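Side-chain contacts in galectin 2 (Gallus gallus, PDB 2YMZ), which probably binds carbohydrates, most likely beta-galactosides, through the beta-sandwich recognition domain of the galectin family: residues L43-R48 / S52-N57; L93-L96 / H100-E103; E28-N33 / V81-E86; S39-H44 / I113-I118. All coordinates share one frame; numbering follows the deposited sequence.

Contacts 1 and 2 are hairpins, one in each sheet of the beta-sandwich. Both are knit by backbone hydrogen bonds, with one face turned into the core and the other carrying mostly polar or charged side chains, several of them partly exposed. Contact 3 lies closest to the centre of the chain and consists of apolar side chains meeting between the sheets; it shares a sheet with each hairpin, through strands 30-34 and 80-88. Contact 4 is also buried and apolar. It starts from the same strand, 40-48, as contact 1 but at the far end, where the chain turns a corner. Phe45, Val94, Leu96 and Ile54 join the two hairpins face to face.

Contact 1: L43-R48 / S52-N57; sequences LHFNPR and SVIVCN
Phe45 and Ile54 meet on the inner face of this antiparallel hairpin, their side chains crossing obliquely: the CG2 branch of Ile54 reaches the ring at Phe45 CE1, 3.5 Å away. CG2 can get there because it points opposite the backbone N, leaving CG1 beside that N (chi1 -62°). Next to it, Cys56 SG approaches the same ring at 3.8 Å from Phe45 CD1, slanting neither squarely over the face nor at the edge, in a sulfur-aromatic contact. Leu43 CD1 touches the same sulfur at 4.1 Å, roughly at right angles to the approach of the ring. Val102 and Phe104 of the opposing sheet also pack against Cys56.

His44, Asn46, Arg48, Val53, Val55 and Asn57 alternate onto the outer face. Here side chain meets side chain mainly near the base, Asn46 CB 4.4 Å from Val55 CB, while the polar ends find partners beyond the pair: His44 with Asn33, Asn46 with the carbonyl of Phe30, Asn57 with the carbonyl of Gln65, and Arg48 with Glu51 in a salt bridge. Beneath them, His44 with Asn57, Asn46 with Val55 and Arg48 with Val53 are hydrogen-bonded pairs. Val55 N gives an almost straight bond (172°) to Asn46 O at 3.0 Å, although it sits above the carbonyl plane. At the turn end Ser52 and Val53 both face Arg48 in a G1 beta bulge. An outer face lined by His44, Asn46, Arg48, Val55 and Asn57, with Trp64 beside them, matches the galectin signature and is consistent with the sugar-binding groove of the family's jelly-roll domain.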
loop_
_atom_site.group_PDB
_atom_site.type_symbol
_atom_site.label_atom_id
_atom_site.label_comp_id
_atom_site.label_asym_id
_atom_site.label_seq_id
_atom_site.Cartn_x
_atom_site.Cartn_y
_atom_site.Cartn_z
ATOM N N LEU A 43 -9.485 -11.253 -9.015
ATOM C CA LEU A 43 -8.268 -11.507 -9.803
ATOM C C LEU A 43 -7.206 -11.956 -8.798
ATOM O O LEU A 43 -6.819 -11.192 -7.877
ATOM C CB LEU A 43 -7.819 -10.283 -10.607
ATOM C CG LEU A 43 -6.450 -10.430 -11.377
ATOM C CD1 LEU A 43 -6.433 -11.661 -12.285
ATOM C CD2 LEU A 43 -6.038 -9.171 -12.146
ATOM N N HIS A 44 -6.693 -13.174 -8.978
ATOM C CA HIS A 44 -5.484 -13.574 -8.281
ATOM C C HIS A 44 -4.472 -13.785 -9.400
ATOM O O HIS A 44 -4.686 -14.650 -10.265
ATOM C CB HIS A 44 -5.817 -14.889 -7.514
ATOM C CG HIS A 44 -4.643 -15.777 -7.105
ATOM N ND1 HIS A 44 -3.897 -15.559 -5.970
ATOM C CD2 HIS A 44 -4.178 -16.949 -7.645
ATOM C CE1 HIS A 44 -2.999 -16.540 -5.835
ATOM N NE2 HIS A 44 -3.198 -17.419 -6.811
ATOM N N PHE A 45 -3.470 -12.924 -9.478
ATOM C CA PHE A 45 -2.483 -12.903 -10.567
ATOM C C PHE A 45 -1.234 -13.431 -9.903
ATOM O O PHE A 45 -0.654 -12.794 -8.995
ATOM C CB PHE A 45 -2.265 -11.420 -10.943
ATOM C CG PHE A 45 -1.151 -11.198 -11.924
ATOM C CD1 PHE A 45 -1.381 -11.391 -13.271
ATOM C CD2 PHE A 45 0.110 -10.764 -11.457
ATOM C CE1 PHE A 45 -0.338 -11.196 -14.192
ATOM C CE2 PHE A 45 1.149 -10.536 -12.374
ATOM C CZ PHE A 45 0.912 -10.801 -13.710
ATOM N N ASN A 46 -0.776 -14.615 -10.357
ATOM C CA ASN A 46 0.229 -15.277 -9.575
ATOM C C ASN A 46 1.346 -15.864 -10.491
ATOM O O ASN A 46 1.212 -16.975 -11.037
ATOM C CB ASN A 46 -0.506 -16.476 -8.909
ATOM C CG ASN A 46 0.430 -17.441 -8.134
ATOM O OD1 ASN A 46 0.045 -18.621 -8.006
ATOM N ND2 ASN A 46 1.492 -16.990 -7.528
ATOM N N PRO A 47 2.396 -15.070 -10.744
ATOM C CA PRO A 47 3.521 -15.631 -11.490
ATOM C C PRO A 47 4.229 -16.697 -10.667
ATOM O O PRO A 47 4.518 -16.495 -9.505
ATOM C CB PRO A 47 4.458 -14.428 -11.598
ATOM C CG PRO A 47 3.565 -13.186 -11.614
ATOM C CD PRO A 47 2.495 -13.604 -10.569
ATOM N N ARG A 48 4.477 -17.830 -11.294
ATOM C CA ARG A 48 5.093 -18.970 -10.597
ATOM C C ARG A 48 6.406 -19.326 -11.338
ATOM O O ARG A 48 6.384 -19.691 -12.520
ATOM C CB ARG A 48 4.133 -20.135 -10.673
ATOM C CG ARG A 48 3.024 -19.860 -9.594
ATOM C CD ARG A 48 2.285 -21.087 -9.103
ATOM N NE ARG A 48 3.161 -22.205 -8.849
ATOM C CZ ARG A 48 3.592 -22.657 -7.657
ATOM N NH1 ARG A 48 3.215 -22.067 -6.526
ATOM N NH2 ARG A 48 4.441 -23.741 -7.633
ATOM N N SER A 52 7.351 -21.677 -14.564
ATOM C CA SER A 52 7.528 -20.590 -15.560
ATOM C C SER A 52 6.191 -20.225 -16.226
ATOM O O SER A 52 6.017 -20.318 -17.438
ATOM C CB SER A 52 8.591 -21.002 -16.636
ATOM O OG SER A 52 8.904 -19.841 -17.385
ATOM N N VAL A 53 5.171 -19.864 -15.427
ATOM C CA VAL A 53 3.849 -19.634 -16.003
ATOM C C VAL A 53 3.154 -18.549 -15.104
ATOM O O VAL A 53 3.443 -18.475 -13.883
ATOM C CB VAL A 53 2.979 -20.955 -15.969
ATOM C CG1 VAL A 53 2.862 -21.477 -14.545
ATOM C CG2 VAL A 53 1.570 -20.762 -16.597
ATOM N N ILE A 54 2.261 -17.749 -15.715
ATOM C CA ILE A 54 1.479 -16.842 -14.896
ATOM C C ILE A 54 0.126 -17.510 -14.747
ATOM O O ILE A 54 -0.566 -17.803 -15.751
ATOM C CB ILE A 54 1.285 -15.497 -15.640
ATOM C CG1 ILE A 54 2.695 -14.865 -15.861
ATOM C CG2 ILE A 54 0.310 -14.562 -14.847
ATOM C CD1 ILE A 54 2.698 -13.677 -16.806
ATOM N N VAL A 55 -0.288 -17.724 -13.523
ATOM C CA VAL A 55 -1.604 -18.322 -13.290
ATOM C C VAL A 55 -2.515 -17.210 -12.797
ATOM O O VAL A 55 -2.111 -16.481 -11.883
ATOM C CB VAL A 55 -1.542 -19.322 -12.168
ATOM C CG1 VAL A 55 -2.877 -20.097 -11.975
ATOM C CG2 VAL A 55 -0.509 -20.391 -12.599
ATOM N N CYS A 56 -3.676 -17.110 -13.408
ATOM C CA CYS A 56 -4.735 -16.223 -12.901
ATOM C C CYS A 56 -5.904 -17.094 -12.466
ATOM O O CYS A 56 -6.252 -18.116 -13.130
ATOM C CB CYS A 56 -5.194 -15.257 -13.986
ATOM S SG CYS A 56 -3.900 -14.038 -14.396
ATOM N N ASN A 57 -6.559 -16.639 -11.420
ATOM C CA ASN A 57 -7.787 -17.360 -10.962
ATOM C C ASN A 57 -8.708 -16.372 -10.199
ATOM O O ASN A 57 -8.311 -15.224 -9.905
ATOM C CB ASN A 57 -7.461 -18.535 -10.011
ATOM C CG ASN A 57 -8.525 -19.667 -10.057
ATOM O OD1 ASN A 57 -9.604 -19.512 -10.598
ATOM N ND2 ASN A 57 -8.204 -20.817 -9.490
#

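Contact 2: L93-L96 / H100-E103; sequences LVKL and HEVE
Leu96 and His100 close the tight end of this hairpin. Their side chains run side by side, and Leu96 CD1 lies at the edge of the imidazole, in its plane, 3.8 Å from His100 CD2. The same methyl crosses to Val102 CG2 at 4.1 Å, while the backbone beside it is tied by a hydrogen bond from Leu96 N to His100 O, 2.9 Å. Two residues further along, past the non-hydrogen-bonded pair Lys95-Glu101, Val94 and Val102 form a hydrogen-bonded pair, Val94 N to Val102 O 2.7 Å and nearly straight (169°), Val102 N to Val94 O 2.9 Å. A hydrogen bond to Asp70 and stacking on His72 further fix the His100 ring.

The other face is looser. Glu101 lies alongside the extended Lys95 chain, but Lys95 NZ, 5.0 Å from Glu101 OE2, makes a long, weak ion pair with Glu86 instead. Leu93, its CG swung opposite the backbone N (chi1 -180°), sends CD1 obliquely to Glu101 CB at 3.9 Å. With valines and a leucine turned inward and Lys95, Glu101 and Glu103 outward, Leu93 among them, this is an amphipathic antiparallel beta hairpin at one margin of the galectin sandwich's five-stranded sheet.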
loop_
_atom_site.group_PDB
_atom_site.type_symbol
_atom_site.label_atom_id
_atom_site.label_comp_id
_atom_site.label_asym_id
_atom_site.label_seq_id
_atom_site.Cartn_x
_atom_site.Cartn_y
_atom_site.Cartn_z
ATOM N N LEU A 93 -7.155 -6.499 -17.334
ATOM C CA LEU A 93 -6.102 -6.658 -18.236
ATOM C C LEU A 93 -4.836 -6.348 -17.401
ATOM O O LEU A 93 -4.781 -5.295 -16.757
ATOM C CB LEU A 93 -6.307 -5.646 -19.356
ATOM C CG LEU A 93 -5.294 -5.601 -20.484
ATOM C CD1 LEU A 93 -5.614 -6.669 -21.525
ATOM C CD2 LEU A 93 -5.381 -4.221 -21.136
ATOM N N VAL A 94 -3.811 -7.208 -17.470
ATOM C CA VAL A 94 -2.558 -6.976 -16.756
ATOM C C VAL A 94 -1.469 -6.737 -17.803
ATOM O O VAL A 94 -1.129 -7.639 -18.619
ATOM C CB VAL A 94 -2.187 -8.136 -15.802
ATOM C CG1 VAL A 94 -0.937 -7.719 -14.967
ATOM C CG2 VAL A 94 -3.348 -8.464 -14.842
ATOM N N LYS A 95 -0.858 -5.556 -17.785
ATOM C CA LYS A 95 0.234 -5.307 -18.759
ATOM C C LYS A 95 1.582 -5.556 -18.127
ATOM O O LYS A 95 1.900 -5.058 -17.025
ATOM C CB LYS A 95 0.232 -3.861 -19.238
ATOM C CG LYS A 95 -1.057 -3.440 -19.868
ATOM C CD LYS A 95 -0.835 -2.020 -20.410
ATOM C CE LYS A 95 -2.192 -1.384 -20.677
ATOM N NZ LYS A 95 -1.970 0.078 -20.945
ATOM N N LEU A 96 2.377 -6.360 -18.811
ATOM C CA LEU A 96 3.671 -6.761 -18.245
ATOM C C LEU A 96 4.771 -5.882 -18.842
ATOM O O LEU A 96 4.581 -5.244 -19.894
ATOM C CB LEU A 96 3.936 -8.233 -18.542
ATOM C CG LEU A 96 2.865 -9.310 -18.268
ATOM C CD1 LEU A 96 3.265 -10.736 -18.653
ATOM C CD2 LEU A 96 2.449 -9.230 -16.816
ATOM N N HIS A 100 3.613 -7.671 -23.223
ATOM C CA HIS A 100 2.576 -8.688 -23.215
ATOM C C HIS A 100 1.400 -8.297 -22.280
ATOM O O HIS A 100 1.619 -7.736 -21.219
ATOM C CB HIS A 100 3.154 -10.034 -22.784
ATOM C CG HIS A 100 2.146 -11.134 -22.823
ATOM N ND1 HIS A 100 1.660 -11.651 -24.011
ATOM C CD2 HIS A 100 1.530 -11.829 -21.825
ATOM C CE1 HIS A 100 0.781 -12.606 -23.744
ATOM N NE2 HIS A 100 0.686 -12.735 -22.427
ATOM N N GLU A 101 0.177 -8.647 -22.670
ATOM C CA GLU A 101 -1.030 -8.412 -21.870
ATOM C C GLU A 101 -1.653 -9.729 -21.485
ATOM O O GLU A 101 -1.821 -10.641 -22.326
ATOM C CB GLU A 101 -2.031 -7.571 -22.687
ATOM C CG GLU A 101 -1.478 -6.173 -22.945
ATOM C CD GLU A 101 -2.401 -5.349 -23.800
ATOM O OE1 GLU A 101 -3.194 -5.955 -24.539
ATOM O OE2 GLU A 101 -2.329 -4.114 -23.716
ATOM N N VAL A 102 -1.903 -9.887 -20.194
ATOM C CA VAL A 102 -2.673 -11.008 -19.718
ATOM C C VAL A 102 -4.074 -10.532 -19.494
ATOM O O VAL A 102 -4.315 -9.547 -18.770
ATOM C CB VAL A 102 -2.072 -11.568 -18.420
ATOM C CG1 VAL A 102 -2.919 -12.754 -17.901
ATOM C CG2 VAL A 102 -0.633 -11.959 -18.668
ATOM N N GLU A 103 -5.030 -11.206 -20.146
ATOM C CA GLU A 103 -6.418 -10.873 -19.975
ATOM C C GLU A 103 -7.138 -11.921 -19.088
ATOM O O GLU A 103 -6.900 -13.126 -19.184
ATOM C CB GLU A 103 -7.017 -10.785 -21.383
ATOM C CG GLU A 103 -8.429 -10.304 -21.494
ATOM C CD GLU A 103 -8.843 -10.132 -22.966
ATOM O OE1 GLU A 103 -8.403 -9.133 -23.613
ATOM O OE2 GLU A 103 -9.600 -11.008 -23.462
#

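Contact 3: E28-N33 / V81-E86; sequences ESFAIN and VKIIVE
The apolar contacts centre on one methyl, Ile83 CD1, which Phe30 and Ile32 approach from the facing sheet. The first is a methyl-to-ring contact. Phe30 and Ile83 come from opposite directions, and CD1 arrives at the edge of the ring, near its plane, 3.7 Å from Phe30 CE1 and 3.8 Å from Phe30 CZ. The ring's CG lodges between backbone N and carbonyl carbon (chi1 64°), which, with the Phe30 CB bond already directed at the facing sheet, presents the CE1-CZ edge to Ile83.

The second is aliphatic. Ile32 and Ile83 reach toward each other tip to tip, Ile32 CD1 lying 3.9 Å from Ile83 CD1 and 4.1 Å from Ile83 CG2. Both isoleucines hold CG1 opposite the carbonyl carbon and continue with a nearly extended second torsion, which carries the terminal methyls out across the gap. Side chains alone bridge it: the alpha carbons of Ile32 and Ile83 are 9.7 Å apart, and those of Phe30 and Val81 12.2 Å.

Backbone hydrogen bonds run from each strand to its sheet neighbours: Ile32 to Phe45 and Ala31 to Leu119 in one sheet, Ile84 to Lys95 in the other.

Phe122 stacks on the ring of Phe30, and Val94 from strand 91-95 packs beside Ile83. Strand 30-34, flanked by 40-48 and 112-120, thus faces strand 80-88, flanked by 16-23 and 91-95, and the three side chains form part of the apolar layer between the two sheets near the middle of the sandwich, with Ile19 and Ile23 of strand 16-23 beside them.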
loop_
_atom_site.group_PDB
_atom_site.type_symbol
_atom_site.label_atom_id
_atom_site.label_comp_id
_atom_site.label_asym_id
_atom_site.label_seq_id
_atom_site.Cartn_x
_atom_site.Cartn_y
_atom_site.Cartn_z
ATOM N N GLU A 28 9.875 -17.988 -5.132
ATOM C CA GLU A 28 9.349 -18.987 -6.028
ATOM C C GLU A 28 8.072 -18.485 -6.661
ATOM O O GLU A 28 7.694 -19.020 -7.626
ATOM C CB GLU A 28 9.005 -20.341 -5.365
ATOM C CG GLU A 28 10.300 -21.155 -5.108
ATOM C CD GLU A 28 10.070 -22.616 -4.707
ATOM O OE1 GLU A 28 8.920 -23.176 -4.788
ATOM O OE2 GLU A 28 11.096 -23.233 -4.305
ATOM N N SER A 29 7.380 -17.512 -6.025
ATOM C CA SER A 29 6.181 -16.983 -6.687
ATOM C C SER A 29 5.755 -15.705 -5.945
ATOM O O SER A 29 6.302 -15.404 -4.901
ATOM C CB SER A 29 5.028 -18.007 -6.598
ATOM O OG SER A 29 4.526 -18.049 -5.306
ATOM N N PHE A 30 4.816 -14.935 -6.519
ATOM C CA PHE A 30 4.241 -13.848 -5.732
ATOM C C PHE A 30 2.802 -13.728 -6.279
ATOM O O PHE A 30 2.474 -14.298 -7.317
ATOM C CB PHE A 30 5.054 -12.534 -5.855
ATOM C CG PHE A 30 5.088 -11.948 -7.256
ATOM C CD1 PHE A 30 4.125 -10.983 -7.672
ATOM C CD2 PHE A 30 6.156 -12.270 -8.105
ATOM C CE1 PHE A 30 4.262 -10.373 -8.915
ATOM C CE2 PHE A 30 6.238 -11.719 -9.351
ATOM C CZ PHE A 30 5.282 -10.768 -9.777
ATOM N N ALA A 31 1.924 -13.002 -5.557
ATOM C CA ALA A 31 0.574 -12.892 -6.083
ATOM C C ALA A 31 0.039 -11.472 -5.765
ATOM O O ALA A 31 0.357 -10.891 -4.738
ATOM C CB ALA A 31 -0.352 -13.911 -5.443
ATOM N N ILE A 32 -0.732 -10.988 -6.687
ATOM C CA ILE A 32 -1.424 -9.678 -6.522
ATOM C C ILE A 32 -2.892 -10.174 -6.546
ATOM O O ILE A 32 -3.374 -10.804 -7.543
ATOM C CB ILE A 32 -1.159 -8.803 -7.747
ATOM C CG1 ILE A 32 0.288 -8.309 -7.723
ATOM C CG2 ILE A 32 -2.081 -7.575 -7.759
ATOM C CD1 ILE A 32 0.779 -7.688 -9.021
ATOM N N ASN A 33 -3.614 -9.881 -5.447
ATOM C CA ASN A 33 -5.013 -10.344 -5.268
ATOM C C ASN A 33 -5.964 -9.108 -5.135
ATOM O O ASN A 33 -5.735 -8.290 -4.302
ATOM C CB ASN A 33 -5.085 -11.123 -4.001
ATOM C CG ASN A 33 -4.306 -12.467 -4.126
ATOM O OD1 ASN A 33 -4.483 -13.132 -5.103
ATOM N ND2 ASN A 33 -3.515 -12.814 -3.175
ATOM N N VAL A 81 10.234 -4.696 -10.984
ATOM C CA VAL A 81 9.335 -4.787 -12.140
ATOM C C VAL A 81 8.124 -3.916 -11.925
ATOM O O VAL A 81 7.743 -3.668 -10.772
ATOM C CB VAL A 81 8.783 -6.195 -12.427
ATOM C CG1 VAL A 81 9.905 -7.079 -12.895
ATOM C CG2 VAL A 81 8.046 -6.830 -11.243
ATOM N N LYS A 82 7.548 -3.451 -13.042
ATOM C CA LYS A 82 6.343 -2.671 -12.994
ATOM C C LYS A 82 5.212 -3.476 -13.615
ATOM O O LYS A 82 5.376 -3.977 -14.724
ATOM C CB LYS A 82 6.499 -1.381 -13.777
ATOM C CG LYS A 82 5.153 -0.624 -13.784
ATOM C CD LYS A 82 5.339 0.819 -14.256
ATOM C CE LYS A 82 5.582 0.848 -15.756
ATOM N NZ LYS A 82 5.827 2.277 -16.129
ATOM N N ILE A 83 4.105 -3.646 -12.897
ATOM C CA ILE A 83 2.908 -4.393 -13.386
ATOM C C ILE A 83 1.726 -3.357 -13.453
ATOM O O ILE A 83 1.492 -2.670 -12.496
ATOM C CB ILE A 83 2.611 -5.528 -12.402
ATOM C CG1 ILE A 83 3.775 -6.559 -12.488
ATOM C CG2 ILE A 83 1.355 -6.264 -12.812
ATOM C CD1 ILE A 83 3.955 -7.551 -11.351
ATOM N N ILE A 84 0.987 -3.318 -14.552
ATOM C CA ILE A 84 -0.145 -2.373 -14.597
ATOM C C ILE A 84 -1.419 -3.214 -14.733
ATOM O O ILE A 84 -1.414 -4.116 -15.569
ATOM C CB ILE A 84 -0.026 -1.506 -15.826
ATOM C CG1 ILE A 84 1.211 -0.628 -15.612
ATOM C CG2 ILE A 84 -1.301 -0.623 -15.952
ATOM C CD1 ILE A 84 1.707 0.197 -16.773
ATOM N N VAL A 85 -2.403 -2.983 -13.886
ATOM C CA VAL A 85 -3.682 -3.714 -13.956
ATOM C C VAL A 85 -4.732 -2.691 -14.373
ATOM O O VAL A 85 -4.757 -1.577 -13.821
ATOM C CB VAL A 85 -4.098 -4.248 -12.607
ATOM C CG1 VAL A 85 -5.323 -5.184 -12.810
ATOM C CG2 VAL A 85 -2.937 -5.079 -11.957
ATOM N N GLU A 86 -5.614 -3.089 -15.300
ATOM C CA GLU A 86 -6.747 -2.225 -15.659
ATOM C C GLU A 86 -8.042 -2.956 -15.496
ATOM O O GLU A 86 -8.099 -4.182 -15.814
ATOM C CB GLU A 86 -6.569 -1.835 -17.066
ATOM C CG GLU A 86 -5.599 -0.691 -17.077
ATOM C CD GLU A 86 -4.954 -0.529 -18.388
ATOM O OE1 GLU A 86 -5.261 -1.352 -19.265
ATOM O OE2 GLU A 86 -4.132 0.430 -18.511
#

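Contact 4: S39-H44 / I113-I118; sequences SDLALH and ISYLNI
The Tyr115 ring meets Leu41 at its edge: Leu41 CD2 lies near the ring plane, 4.2 Å from Tyr115 CD2. Phe7 meets the same ring with its plane inclined by about 55°. The second flat group, the amide of Asn117, turns so that the phenol oxygen falls almost in its plane, and Asn117 ND2 donates a nearly straight bond (171°) to Tyr115 OH at 2.8 Å. A further hydrogen bond, to Glu5, gives this hydroxyl two partners, which should fix the far end of the ring, while Asn33 holds the other end of the amide through Asn117 OD1.

The remaining touch is a pair of methyls. Ala42 CB points toward Ile113 and lies 3.7 Å from Ile113 CD1. A bend in the isoleucine (chi2 -65°) brings that methyl round, since its beta carbon does not aim at Ala42.

The chain turns a corner at Ala42, where Ala42 and Leu43 both face Leu34 in a classic beta bulge. Strand 30-34 lies between strands 40-48 and 112-120 in their sheet, so the contact reaches round the end of that middle strand, with Tyr110 and Phe92 packing on Ala42, and strand 2-6 lining the other flank of 112-120.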
loop_
_atom_site.group_PDB
_atom_site.type_symbol
_atom_site.label_atom_id
_atom_site.label_comp_id
_atom_site.label_asym_id
_atom_site.label_seq_id
_atom_site.Cartn_x
_atom_site.Cartn_y
_atom_site.Cartn_z
ATOM N N SER A 39 -11.237 -13.463 1.126
ATOM C CA SER A 39 -11.866 -14.720 0.716
ATOM C C SER A 39 -12.693 -14.620 -0.575
ATOM O O SER A 39 -13.262 -15.579 -1.061
ATOM C CB SER A 39 -12.760 -15.152 1.883
ATOM O OG SER A 39 -13.696 -14.132 2.114
ATOM N N ASP A 40 -12.768 -13.435 -1.153
ATOM C CA ASP A 40 -13.531 -13.189 -2.347
ATOM C C ASP A 40 -12.689 -12.330 -3.309
ATOM O O ASP A 40 -12.560 -11.117 -3.131
ATOM C CB ASP A 40 -14.850 -12.478 -2.023
ATOM C CG ASP A 40 -15.861 -13.430 -1.420
ATOM O OD1 ASP A 40 -16.375 -14.265 -2.190
ATOM O OD2 ASP A 40 -16.024 -13.423 -0.180
ATOM N N LEU A 41 -12.094 -12.947 -4.326
ATOM C CA LEU A 41 -11.181 -12.251 -5.240
ATOM C C LEU A 41 -11.628 -12.316 -6.680
ATOM O O LEU A 41 -11.984 -13.395 -7.183
ATOM C CB LEU A 41 -9.764 -12.933 -5.174
ATOM C CG LEU A 41 -9.114 -12.940 -3.762
ATOM C CD1 LEU A 41 -7.774 -13.715 -3.778
ATOM C CD2 LEU A 41 -8.855 -11.484 -3.297
ATOM N N ALA A 42 -11.695 -11.154 -7.328
ATOM C CA ALA A 42 -11.902 -11.069 -8.758
ATOM C C ALA A 42 -10.687 -11.526 -9.551
ATOM O O ALA A 42 -10.837 -12.128 -10.606
ATOM C CB ALA A 42 -12.314 -9.657 -9.143
ATOM N N LEU A 43 -9.485 -11.253 -9.015
ATOM C CA LEU A 43 -8.268 -11.507 -9.803
ATOM C C LEU A 43 -7.206 -11.956 -8.798
ATOM O O LEU A 43 -6.819 -11.192 -7.877
ATOM C CB LEU A 43 -7.819 -10.283 -10.607
ATOM C CG LEU A 43 -6.450 -10.430 -11.377
ATOM C CD1 LEU A 43 -6.433 -11.661 -12.285
ATOM C CD2 LEU A 43 -6.038 -9.171 -12.146
ATOM N N HIS A 44 -6.693 -13.174 -8.978
ATOM C CA HIS A 44 -5.484 -13.574 -8.281
ATOM C C HIS A 44 -4.472 -13.785 -9.400
ATOM O O HIS A 44 -4.686 -14.650 -10.265
ATOM C CB HIS A 44 -5.817 -14.889 -7.514
ATOM C CG HIS A 44 -4.643 -15.777 -7.105
ATOM N ND1 HIS A 44 -3.897 -15.559 -5.970
ATOM C CD2 HIS A 44 -4.178 -16.949 -7.645
ATOM C CE1 HIS A 44 -2.999 -16.540 -5.835
ATOM N NE2 HIS A 44 -3.198 -17.419 -6.811
ATOM N N ILE A 113 -13.889 -2.865 -6.857
ATOM C CA ILE A 113 -12.905 -3.662 -6.139
ATOM C C ILE A 113 -12.550 -2.838 -4.893
ATOM O O ILE A 113 -12.159 -1.669 -4.990
ATOM C CB ILE A 113 -11.640 -3.911 -7.021
ATOM C CG1 ILE A 113 -11.985 -4.748 -8.295
ATOM C CG2 ILE A 113 -10.458 -4.448 -6.188
ATOM C CD1 ILE A 113 -12.442 -6.134 -7.979
ATOM N N SER A 114 -12.715 -3.423 -3.734
ATOM C CA SER A 114 -12.377 -2.684 -2.538
ATOM C C SER A 114 -11.155 -3.192 -1.795
ATOM O O SER A 114 -10.658 -2.531 -0.882
ATOM C CB SER A 114 -13.590 -2.610 -1.611
ATOM O OG SER A 114 -13.867 -3.893 -1.138
ATOM N N TYR A 115 -10.649 -4.375 -2.169
ATOM C CA TYR A 115 -9.626 -4.932 -1.379
ATOM C C TYR A 115 -8.439 -5.386 -2.300
ATOM O O TYR A 115 -8.673 -5.928 -3.385
ATOM C CB TYR A 115 -10.206 -6.200 -0.737
ATOM C CG TYR A 115 -9.213 -7.039 -0.011
ATOM C CD1 TYR A 115 -8.807 -6.719 1.269
ATOM C CD2 TYR A 115 -8.695 -8.192 -0.631
ATOM C CE1 TYR A 115 -7.857 -7.464 1.909
ATOM C CE2 TYR A 115 -7.730 -8.975 0.004
ATOM C CZ TYR A 115 -7.331 -8.622 1.257
ATOM O OH TYR A 115 -6.451 -9.452 1.945
ATOM N N LEU A 116 -7.202 -5.155 -1.804
ATOM C CA LEU A 116 -5.993 -5.634 -2.507
ATOM C C LEU A 116 -5.051 -6.290 -1.478
ATOM O O LEU A 116 -4.838 -5.768 -0.395
ATOM C CB LEU A 116 -5.265 -4.389 -3.069
ATOM C CG LEU A 116 -3.797 -4.462 -3.578
ATOM C CD1 LEU A 116 -3.605 -5.434 -4.742
ATOM C CD2 LEU A 116 -3.336 -3.039 -3.980
ATOM N N ASN A 117 -4.379 -7.391 -1.852
ATOM C CA ASN A 117 -3.257 -7.780 -1.040
ATOM C C ASN A 117 -2.167 -8.287 -2.023
ATOM O O ASN A 117 -2.451 -8.555 -3.215
ATOM C CB ASN A 117 -3.630 -8.778 0.070
ATOM C CG ASN A 117 -3.861 -10.186 -0.409
ATOM O OD1 ASN A 117 -3.143 -10.697 -1.265
ATOM N ND2 ASN A 117 -4.823 -10.878 0.230
ATOM N N ILE A 118 -0.929 -8.187 -1.554
ATOM C CA ILE A 118 0.169 -8.688 -2.378
ATOM C C ILE A 118 0.883 -9.651 -1.446
ATOM O O ILE A 118 1.143 -9.288 -0.303
ATOM C CB ILE A 118 1.044 -7.516 -2.866
ATOM C CG1 ILE A 118 0.259 -6.791 -3.946
ATOM C CG2 ILE A 118 2.220 -8.170 -3.665
ATOM C CD1 ILE A 118 0.750 -5.448 -4.413
#